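Local coordinates for protein 5'-deoxynucleotidase (PDB 2CQZ) that probably removes the phosphate from 2'-deoxyribonucleoside 5'-monophosphates with the help of a bound divalent metal, as a homodimeric HD-domain hydrolase, at residues E29-I33 with A34-F38; V11-L14 with K15-R19; V60-A63 with L64-I68; I43-V46 with L47-L51. All coordinates share one frame; numbering follows the deposited sequence.

Contact 1 (E29-I33 with A34-F38). With NI (nickel (II) ion), chain G.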
loop_
_atom_site.group_PDB
_atom_site.type_symbol
_atom_site.label_atom_id
_atom_site.label_comp_id
_atom_site.label_asym_id
_atom_site.label_seq_id
_atom_site.Cartn_x
_atom_site.Cartn_y
_atom_site.Cartn_z
ATOM N N GLU A 29 -5.317 5.273 1.465
ATOM C CA GLU A 29 -3.895 5.697 1.522
ATOM C C GLU A 29 -3.770 7.134 1.969
ATOM O O GLU A 29 -3.407 8.002 1.178
ATOM C CB GLU A 29 -3.211 5.575 0.170
ATOM C CG GLU A 29 -3.236 4.199 -0.449
ATOM C CD GLU A 29 -2.037 3.966 -1.356
ATOM O OE1 GLU A 29 -1.994 2.877 -1.959
ATOM O OE2 GLU A 29 -1.132 4.840 -1.454
ATOM N N PRO A 30 -4.024 7.400 3.257
ATOM C CA PRO A 30 -3.962 8.745 3.826
ATOM C C PRO A 30 -2.591 9.360 3.863
ATOM O O PRO A 30 -1.587 8.669 3.987
ATOM C CB PRO A 30 -4.553 8.551 5.215
ATOM C CG PRO A 30 -4.043 7.216 5.580
ATOM C CD PRO A 30 -4.247 6.402 4.318
ATOM N N GLU A 31 -2.581 10.678 3.733
ATOM C CA GLU A 31 -1.378 11.465 3.778
ATOM C C GLU A 31 -0.731 11.216 5.133
ATOM O O GLU A 31 -1.375 10.707 6.060
ATOM C CB GLU A 31 -1.742 12.942 3.642
ATOM C CG GLU A 31 -2.943 13.361 4.499
ATOM C CD GLU A 31 -3.026 14.876 4.743
ATOM O OE1 GLU A 31 -2.199 15.641 4.178
ATOM O OE2 GLU A 31 -3.931 15.294 5.508
ATOM N N SER A 32 0.547 11.550 5.245
ATOM C CA SER A 32 1.215 11.393 6.521
ATOM C C SER A 32 1.111 12.752 7.214
ATOM O O SER A 32 0.672 13.741 6.604
ATOM C CB SER A 32 2.689 11.009 6.332
ATOM O OG SER A 32 3.427 12.058 5.725
ATOM N N ILE A 33 1.512 12.806 8.478
ATOM C CA ILE A 33 1.474 14.067 9.192
ATOM C C ILE A 33 2.450 15.032 8.518
ATOM O O ILE A 33 2.168 16.225 8.419
ATOM C CB ILE A 33 1.829 13.897 10.692
ATOM C CG1 ILE A 33 0.862 12.911 11.351
ATOM C CG2 ILE A 33 1.749 15.243 11.393
ATOM C CD1 ILE A 33 1.165 12.613 12.788
ATOM N N ALA A 34 3.585 14.516 8.042
ATOM C CA ALA A 34 4.577 15.353 7.351
ATOM C C ALA A 34 4.009 15.927 6.045
ATOM O O ALA A 34 4.285 17.079 5.716
ATOM C CB ALA A 34 5.840 14.563 7.064
ATOM N N ASP A 35 3.228 15.133 5.298
ATOM C CA ASP A 35 2.605 15.624 4.058
ATOM C C ASP A 35 1.775 16.850 4.419
ATOM O O ASP A 35 1.872 17.908 3.796
ATOM C CB ASP A 35 1.646 14.592 3.457
ATOM C CG ASP A 35 2.349 13.512 2.680
ATOM O OD1 ASP A 35 3.295 13.847 1.942
ATOM O OD2 ASP A 35 1.934 12.336 2.793
ATOM N N HIS A 36 0.946 16.672 5.441
ATOM C CA HIS A 36 0.076 17.719 5.941
ATOM C C HIS A 36 0.874 18.964 6.321
ATOM O O HIS A 36 0.563 20.068 5.869
ATOM C CB HIS A 36 -0.703 17.186 7.151
ATOM C CG HIS A 36 -1.464 18.238 7.893
ATOM N ND1 HIS A 36 -2.366 19.079 7.277
ATOM C CD2 HIS A 36 -1.429 18.614 9.194
ATOM C CE1 HIS A 36 -2.849 19.929 8.164
ATOM N NE2 HIS A 36 -2.297 19.669 9.333
ATOM N N SER A 37 1.911 18.784 7.137
ATOM C CA SER A 37 2.730 19.906 7.584
ATOM C C SER A 37 3.341 20.649 6.415
ATOM O O SER A 37 3.448 21.876 6.443
ATOM C CB SER A 37 3.832 19.429 8.546
ATOM O OG SER A 37 3.278 18.932 9.761
ATOM N N PHE A 38 3.751 19.919 5.381
ATOM C CA PHE A 38 4.324 20.625 4.257
ATOM C C PHE A 38 3.280 21.533 3.634
ATOM O O PHE A 38 3.538 22.683 3.303
ATOM C CB PHE A 38 4.794 19.593 3.231
ATOM C CG PHE A 38 5.167 20.288 1.955
ATOM C CD1 PHE A 38 4.343 20.173 0.843
ATOM C CD2 PHE A 38 6.298 21.088 1.910
ATOM C CE1 PHE A 38 4.650 20.872 -0.316
ATOM C CE2 PHE A 38 6.598 21.786 0.744
ATOM C CZ PHE A 38 5.775 21.684 -0.371
HETATM NI NI NI G . -2.178 20.420 11.464
#
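Ser32 OG sits between the backbone N and the carbonyl carbon (chi1 66°) and Asp35 CG beside its own N, each side chain turning back to the other's backbone. Asp35 N donates to Ser32 OG over 3.1 Å, while Ser32 N donates to Asp35 OD2 over 2.9 Å. The second bond is nearly straight and comes to the anti side of the carboxylate, somewhat out of its plane. Together they form a capping box at the start of helix 33-53, with Ser32 as N-cap. Behind the cap, His36 N bonds to Ser32 O at 3.2 Å and Ser37 N to Ile33 O at 2.9 Å, the first regular turns. The other oxygen of the aspartate, OD1, pairs with Ser32 OG of the second subunit, and the reciprocal bond ties the two caps across the dimer. Glu31 slants across His36, OE1 coming to 3.7 Å from His36 CB, with carboxylate and imidazole planes 76° apart; its OE2 is taken by Trp22 and Arg19, its OE1 by Lys15 of the second subunit. With CG anti to the backbone N (chi1 170°), His36 swings its ring off the helix, and NE2 meets the nickel ion at 2.3 Å. ND1 bonds to Asp130, which would fix the ring's rotation. His70, Asp71 and Asp127 complete the nickel site, the H...HD...D signature of HD-domain metallohydrolases.

Contact 2 (V11-L14 with K15-R19)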
loop_
_atom_site.group_PDB
_atom_site.type_symbol
_atom_site.label_atom_id
_atom_site.label_comp_id
_atom_site.label_asym_id
_atom_site.label_seq_id
_atom_site.Cartn_x
_atom_site.Cartn_y
_atom_site.Cartn_z
ATOM N N VAL A 11 11.612 13.509 14.518
ATOM C CA VAL A 11 10.612 14.264 13.753
ATOM C C VAL A 11 10.319 13.643 12.393
ATOM O O VAL A 11 9.233 13.837 11.849
ATOM C CB VAL A 11 11.039 15.763 13.572
ATOM C CG1 VAL A 11 10.300 16.420 12.384
ATOM C CG2 VAL A 11 10.712 16.567 14.824
ATOM N N GLN A 12 11.276 12.889 11.855
ATOM C CA GLN A 12 11.057 12.234 10.583
ATOM C C GLN A 12 10.020 11.131 10.713
ATOM O O GLN A 12 9.561 10.591 9.710
ATOM C CB GLN A 12 12.354 11.651 10.024
ATOM C CG GLN A 12 13.306 12.702 9.443
ATOM C CD GLN A 12 14.324 12.120 8.476
ATOM O OE1 GLN A 12 14.904 11.059 8.719
ATOM N NE2 GLN A 12 14.557 12.827 7.378
ATOM N N THR A 13 9.654 10.787 11.946
ATOM C CA THR A 13 8.638 9.759 12.184
ATOM C C THR A 13 7.305 10.252 11.606
ATOM O O THR A 13 6.404 9.464 11.323
ATOM C CB THR A 13 8.454 9.488 13.692
ATOM O OG1 THR A 13 9.728 9.240 14.287
ATOM C CG2 THR A 13 7.585 8.267 13.921
ATOM N N LEU A 14 7.193 11.567 11.435
ATOM C CA LEU A 14 5.991 12.168 10.872
ATOM C C LEU A 14 5.753 11.712 9.432
ATOM O O LEU A 14 4.623 11.773 8.936
ATOM C CB LEU A 14 6.078 13.700 10.916
ATOM C CG LEU A 14 6.080 14.322 12.321
ATOM C CD1 LEU A 14 6.144 15.837 12.196
ATOM C CD2 LEU A 14 4.833 13.883 13.097
ATOM N N LYS A 15 6.813 11.264 8.761
ATOM C CA LYS A 15 6.695 10.787 7.388
ATOM C C LYS A 15 5.966 9.461 7.405
ATOM O O LYS A 15 5.303 9.109 6.437
ATOM C CB LYS A 15 8.071 10.579 6.753
ATOM C CG LYS A 15 8.891 11.830 6.573
ATOM C CD LYS A 15 10.208 11.531 5.873
ATOM C CE LYS A 15 10.951 12.814 5.584
ATOM N NZ LYS A 15 12.152 12.610 4.743
ATOM N N ARG A 16 6.077 8.732 8.514
ATOM C CA ARG A 16 5.443 7.421 8.628
ATOM C C ARG A 16 4.085 7.408 9.284
ATOM O O ARG A 16 3.318 6.469 9.094
ATOM C CB ARG A 16 6.330 6.455 9.411
ATOM C CG ARG A 16 7.699 6.265 8.835
ATOM C CD ARG A 16 8.381 5.070 9.463
ATOM N NE ARG A 16 8.786 5.292 10.846
ATOM C CZ ARG A 16 9.787 6.090 11.215
ATOM N NH1 ARG A 16 10.487 6.752 10.297
ATOM N NH2 ARG A 16 10.095 6.217 12.507
ATOM N N LEU A 17 3.800 8.422 10.089
ATOM C CA LEU A 17 2.519 8.431 10.789
ATOM C C LEU A 17 1.400 9.020 9.923
ATOM O O LEU A 17 1.564 10.033 9.256
ATOM C CB LEU A 17 2.678 9.256 12.066
ATOM C CG LEU A 17 3.720 8.665 13.019
ATOM C CD1 LEU A 17 4.122 9.644 14.123
ATOM C CD2 LEU A 17 3.227 7.401 13.725
ATOM N N PRO A 18 0.256 8.338 9.916
ATOM C CA PRO A 18 -0.883 8.780 9.112
ATOM C C PRO A 18 -1.768 9.813 9.809
ATOM O O PRO A 18 -1.836 9.861 11.034
ATOM C CB PRO A 18 -1.640 7.482 8.872
ATOM C CG PRO A 18 -1.442 6.750 10.150
ATOM C CD PRO A 18 0.042 6.966 10.414
ATOM N N ARG A 19 -2.432 10.649 9.019
ATOM C CA ARG A 19 -3.370 11.550 9.561
ATOM C C ARG A 19 -4.591 10.730 9.783
ATOM O O ARG A 19 -5.290 10.332 8.862
ATOM C CB ARG A 19 -3.642 12.623 8.507
ATOM C CG ARG A 19 -2.439 13.547 8.315
ATOM C CD ARG A 19 -2.556 14.863 9.105
ATOM N NE ARG A 19 -3.536 15.751 8.471
ATOM C CZ ARG A 19 -4.073 16.744 9.192
ATOM N NH1 ARG A 19 -3.702 16.957 10.446
ATOM N NH2 ARG A 19 -4.977 17.543 8.617
#
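Arg16 folds back over Thr13, and its side chain can be followed outward. CB lies 3.6 Å from Thr13 O, the same carbonyl oxygen that accepts from Arg16 N at 2.9 Å. CG and CD lead away from the backbone, and a bend at chi3 (-72°) brings the guanidinium round. CZ then sits 4.0 Å from Thr13 CA, which lies over one face of the group, toward its rim. NH1 comes obliquely near Gln12 O, and NH2 comes within 3.5 Å of both Thr13 CG2 and Thr13 OG1, the latter bonded to Leu10 O. The polar work of this end is done elsewhere: NE and NH2 bond to Leu23 O and Ile24 O of the fifth subunit. Shortened to an alanine, this residue is likely to leave those two carbonyls without their donors and to strip the cover from Thr13.

Thr13 O also accepts from Leu17 N, at 3.1 Å and in the carbonyl plane, whereas Arg16 N stands well above that plane. Leu17 CD1 packs against Thr13 CG2 at 3.7 Å. Lys15 N bonds to Gln12 O at 3.0 Å, and the extended Lys15 chain runs side by side with Gln12, sending NZ to Glu31 and Asp130 of the second subunit. The chemistry is backbone bonding and apolar packing within the chain, with the charged tips of Lys15 and Arg16 turned to other subunits, as suits a segment at subunit interfaces.

Contact 3 (V60-A63 with L64-I68)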
loop_
_atom_site.group_PDB
_atom_site.type_symbol
_atom_site.label_atom_id
_atom_site.label_comp_id
_atom_site.label_asym_id
_atom_site.label_seq_id
_atom_site.Cartn_x
_atom_site.Cartn_y
_atom_site.Cartn_z
ATOM N N VAL A 60 6.652 36.885 8.832
ATOM C CA VAL A 60 6.749 35.674 8.033
ATOM C C VAL A 60 7.655 34.616 8.631
ATOM O O VAL A 60 7.301 33.437 8.644
ATOM C CB VAL A 60 7.225 35.986 6.610
ATOM C CG1 VAL A 60 7.312 34.694 5.798
ATOM C CG2 VAL A 60 6.263 36.966 5.956
ATOM N N GLU A 61 8.816 35.022 9.129
ATOM C CA GLU A 61 9.724 34.049 9.714
ATOM C C GLU A 61 9.013 33.275 10.808
ATOM O O GLU A 61 9.029 32.042 10.811
ATOM C CB GLU A 61 10.964 34.720 10.299
ATOM C CG GLU A 61 12.043 33.715 10.698
ATOM C CD GLU A 61 13.265 34.376 11.292
ATOM O OE1 GLU A 61 13.813 35.310 10.658
ATOM O OE2 GLU A 61 13.678 33.949 12.393
ATOM N N LYS A 62 8.378 33.993 11.731
ATOM C CA LYS A 62 7.669 33.326 12.816
ATOM C C LYS A 62 6.555 32.427 12.310
ATOM O O LYS A 62 6.371 31.315 12.804
ATOM C CB LYS A 62 7.067 34.322 13.797
ATOM C CG LYS A 62 6.592 33.618 15.055
ATOM C CD LYS A 62 5.548 34.405 15.795
ATOM C CE LYS A 62 6.089 35.692 16.384
ATOM N NZ LYS A 62 4.960 36.408 17.054
ATOM N N ALA A 63 5.802 32.905 11.327
ATOM C CA ALA A 63 4.709 32.109 10.776
ATOM C C ALA A 63 5.211 30.794 10.173
ATOM O O ALA A 63 4.636 29.727 10.427
ATOM C CB ALA A 63 3.960 32.907 9.719
ATOM N N LEU A 64 6.276 30.869 9.375
ATOM C CA LEU A 64 6.815 29.673 8.746
ATOM C C LEU A 64 7.346 28.679 9.769
ATOM O O LEU A 64 7.156 27.475 9.614
ATOM C CB LEU A 64 7.899 30.042 7.728
ATOM C CG LEU A 64 7.391 30.761 6.470
ATOM C CD1 LEU A 64 8.556 31.031 5.537
ATOM C CD2 LEU A 64 6.330 29.914 5.757
ATOM N N LYS A 65 8.002 29.165 10.818
ATOM C CA LYS A 65 8.504 28.257 11.847
ATOM C C LYS A 65 7.317 27.648 12.567
ATOM O O LYS A 65 7.291 26.452 12.850
ATOM C CB LYS A 65 9.378 28.988 12.867
ATOM C CG LYS A 65 10.735 29.429 12.355
ATOM C CD LYS A 65 11.502 30.114 13.474
ATOM C CE LYS A 65 12.829 30.661 12.988
ATOM N NZ LYS A 65 13.635 31.206 14.116
ATOM N N MET A 66 6.326 28.481 12.854
ATOM C CA MET A 66 5.125 28.038 13.555
ATOM C C MET A 66 4.372 26.985 12.742
ATOM O O MET A 66 3.793 26.052 13.295
ATOM C CB MET A 66 4.230 29.242 13.835
ATOM C CG MET A 66 3.131 29.007 14.843
ATOM S SD MET A 66 2.203 30.539 15.138
ATOM C CE MET A 66 3.339 31.431 16.259
ATOM N N ALA A 67 4.380 27.127 11.422
ATOM C CA ALA A 67 3.702 26.154 10.575
ATOM C C ALA A 67 4.472 24.828 10.581
ATOM O O ALA A 67 3.880 23.755 10.624
ATOM C CB ALA A 67 3.574 26.692 9.139
ATOM N N ILE A 68 5.796 24.915 10.543
ATOM C CA ILE A 68 6.646 23.732 10.524
ATOM C C ILE A 68 6.575 22.936 11.826
ATOM O O ILE A 68 6.587 21.700 11.828
ATOM C CB ILE A 68 8.124 24.128 10.266
ATOM C CG1 ILE A 68 8.277 24.667 8.847
ATOM C CG2 ILE A 68 9.033 22.936 10.487
ATOM C CD1 ILE A 68 9.655 25.220 8.536
#
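Val60 to Ile68 form regular alpha-helix, in which each carbonyl of the 60-63 segment accepts from the amide four residues on. Leu64 N meets Val60 O at 2.9 Å, nearly along the C=O axis, and Met66 N meets Lys62 O at 2.8 Å; Lys65 N to Glu61 O and Ala67 N to Ala63 O complete the set. On this frame three pairs of side chains, each four residues apart, run side by side and point the same way. With Val60 CG1 anti to the backbone N (chi1 -180°), that methyl lies against Leu64 CD1 at 3.9 Å. Glu61 and Lys65 are both extended and close a salt bridge, OE2 to NZ at 3.2 Å; the hydrogen bond within it is weak, and Glu61 CG also rests on Lys65 CE at 3.9 Å. Lys62 and Met66 each bend at chi3, bringing Met66 CE against Lys62 CD at 3.7 Å, while Lys62 NZ goes on to a salt bridge with Glu111. Lys62 and Lys65 touch Leu108 of helix 106-114, Met66 reaches both this helix and helix 118-140, and the Ala63 and Ala67 methyls lie on Thr44 of helix 33-53 and on helix 118-140. Val60 packs on Glu61 of the second subunit and Leu64 on its Lys65, and the reverse, so helix 60-69 is wedged between helices of its own chain and the dimer partner.

Contact 4 (I43-V46 with L47-L51)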
loop_
_atom_site.group_PDB
_atom_site.type_symbol
_atom_site.label_atom_id
_atom_site.label_comp_id
_atom_site.label_asym_id
_atom_site.label_seq_id
_atom_site.Cartn_x
_atom_site.Cartn_y
_atom_site.Cartn_z
ATOM N N ILE A 43 0.907 26.778 2.265
ATOM C CA ILE A 43 -0.244 27.664 2.279
ATOM C C ILE A 43 0.107 28.904 3.110
ATOM O O ILE A 43 -0.210 30.036 2.730
ATOM C CB ILE A 43 -1.483 26.950 2.861
ATOM C CG1 ILE A 43 -1.898 25.799 1.931
ATOM C CG2 ILE A 43 -2.616 27.948 3.044
ATOM C CD1 ILE A 43 -3.045 24.953 2.436
ATOM N N THR A 44 0.783 28.686 4.235
ATOM C CA THR A 44 1.201 29.790 5.093
ATOM C C THR A 44 2.038 30.769 4.269
ATOM O O THR A 44 1.851 31.983 4.349
ATOM C CB THR A 44 2.042 29.285 6.282
ATOM O OG1 THR A 44 1.220 28.492 7.144
ATOM C CG2 THR A 44 2.615 30.454 7.069
ATOM N N LEU A 45 2.960 30.241 3.471
ATOM C CA LEU A 45 3.815 31.083 2.644
ATOM C C LEU A 45 2.984 31.889 1.654
ATOM O O LEU A 45 3.069 33.118 1.588
ATOM C CB LEU A 45 4.836 30.220 1.887
ATOM C CG LEU A 45 5.757 30.945 0.900
ATOM C CD1 LEU A 45 6.440 32.129 1.577
ATOM C CD2 LEU A 45 6.782 29.967 0.366
ATOM N N VAL A 46 2.175 31.180 0.881
ATOM C CA VAL A 46 1.318 31.800 -0.119
ATOM C C VAL A 46 0.403 32.882 0.459
ATOM O O VAL A 46 0.328 33.989 -0.088
ATOM C CB VAL A 46 0.483 30.719 -0.826
ATOM C CG1 VAL A 46 -0.554 31.351 -1.734
ATOM C CG2 VAL A 46 1.412 29.843 -1.642
ATOM N N LEU A 47 -0.291 32.563 1.554
ATOM C CA LEU A 47 -1.189 33.527 2.192
ATOM C C LEU A 47 -0.424 34.716 2.752
ATOM O O LEU A 47 -0.869 35.853 2.636
ATOM C CB LEU A 47 -1.992 32.872 3.317
ATOM C CG LEU A 47 -3.055 31.857 2.893
ATOM C CD1 LEU A 47 -3.760 31.320 4.126
ATOM C CD2 LEU A 47 -4.053 32.512 1.955
ATOM N N ALA A 48 0.731 34.456 3.356
ATOM C CA ALA A 48 1.539 35.530 3.916
ATOM C C ALA A 48 1.806 36.606 2.868
ATOM O O ALA A 48 1.738 37.791 3.173
ATOM C CB ALA A 48 2.849 34.976 4.447
ATOM N N ASP A 49 2.112 36.194 1.640
ATOM C CA ASP A 49 2.364 37.137 0.555
ATOM C C ASP A 49 1.086 37.909 0.212
ATOM O O ASP A 49 1.129 39.118 -0.009
ATOM C CB ASP A 49 2.879 36.401 -0.689
ATOM C CG ASP A 49 4.278 35.818 -0.489
ATOM O OD1 ASP A 49 4.746 35.038 -1.358
ATOM O OD2 ASP A 49 4.918 36.145 0.537
ATOM N N VAL A 50 -0.052 37.216 0.168
ATOM C CA VAL A 50 -1.309 37.885 -0.134
ATOM C C VAL A 50 -1.550 38.946 0.930
ATOM O O VAL A 50 -1.874 40.093 0.609
ATOM C CB VAL A 50 -2.490 36.898 -0.139
ATOM C CG1 VAL A 50 -3.805 37.654 -0.254
ATOM C CG2 VAL A 50 -2.352 35.944 -1.299
ATOM N N LEU A 51 -1.380 38.560 2.195
ATOM C CA LEU A 51 -1.564 39.476 3.315
ATOM C C LEU A 51 -0.604 40.657 3.200
ATOM O O LEU A 51 -0.972 41.784 3.524
ATOM C CB LEU A 51 -1.352 38.747 4.653
ATOM C CG LEU A 51 -2.415 37.700 5.019
ATOM C CD1 LEU A 51 -2.079 37.044 6.345
ATOM C CD2 LEU A 51 -3.784 38.373 5.097
#
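Apolar contact is made by Ile43 and Leu47, which lie side by side one turn apart on helix 33-53. Ile43 chi1 of -65° sets CG1 beside the backbone N and CG2 anti to it, which directs CG2 onto Leu47 CD1 at 3.7 Å, while Leu47 CG rests 3.4 Å from Ile43 O. A glycine in place of Leu47 would probably leave Ile43 CG2 without its neighbour and open a gap toward Leu122 of helix 118-140. Leu45 and Asp49 pack against Lys65 of the second subunit.

Backbone hydrogen bonds carry the helix. Leu47 N donates to Ile43 O at 2.8 Å, almost straight, and Ala48 N donates to Thr44 O at 2.9 Å. Those that follow are longer: Asp49 N to Leu45 O at 3.2 Å and Val50 N to Val46 O at 3.3 Å, with a weak extra bond from Asp49 N to Val46 O.

Among the polar side chains, Thr44 OG1 bonds to Val40 O within the helix. Ile43, Thr44 and Leu47 face helix 118-140, and Thr44 also meets helix 60-69. This is the plain i to i+4 packing of an alpha-helix in the helical bundle of an HD domain.

Contacts 1 and 4 use the start and the later half of helix 33-53: contact 1 is its capped, metal-binding start, contact 4 its regular later turns. Contact 2 lies in the loop between helices 5-11 and 20-24 and touches contact 1 directly, Ile33 N probably bonding to Leu17 O at 2.9 Å and Ser32 CB packing on Lys15 O. Contacts 3 and 4 meet through Thr44, whose OG1 lies 3.6 Å from Ala67 CB. All four involve mostly buried residues; in contact 1 every touching residue is buried, while contacts 2, 3 and 4 mix in partly exposed ones. Contact 1 joins a polar cap to the nickel site, contact 2 sends charged tips to other subunits, contact 4 is largely apolar, and contact 3 mixes both.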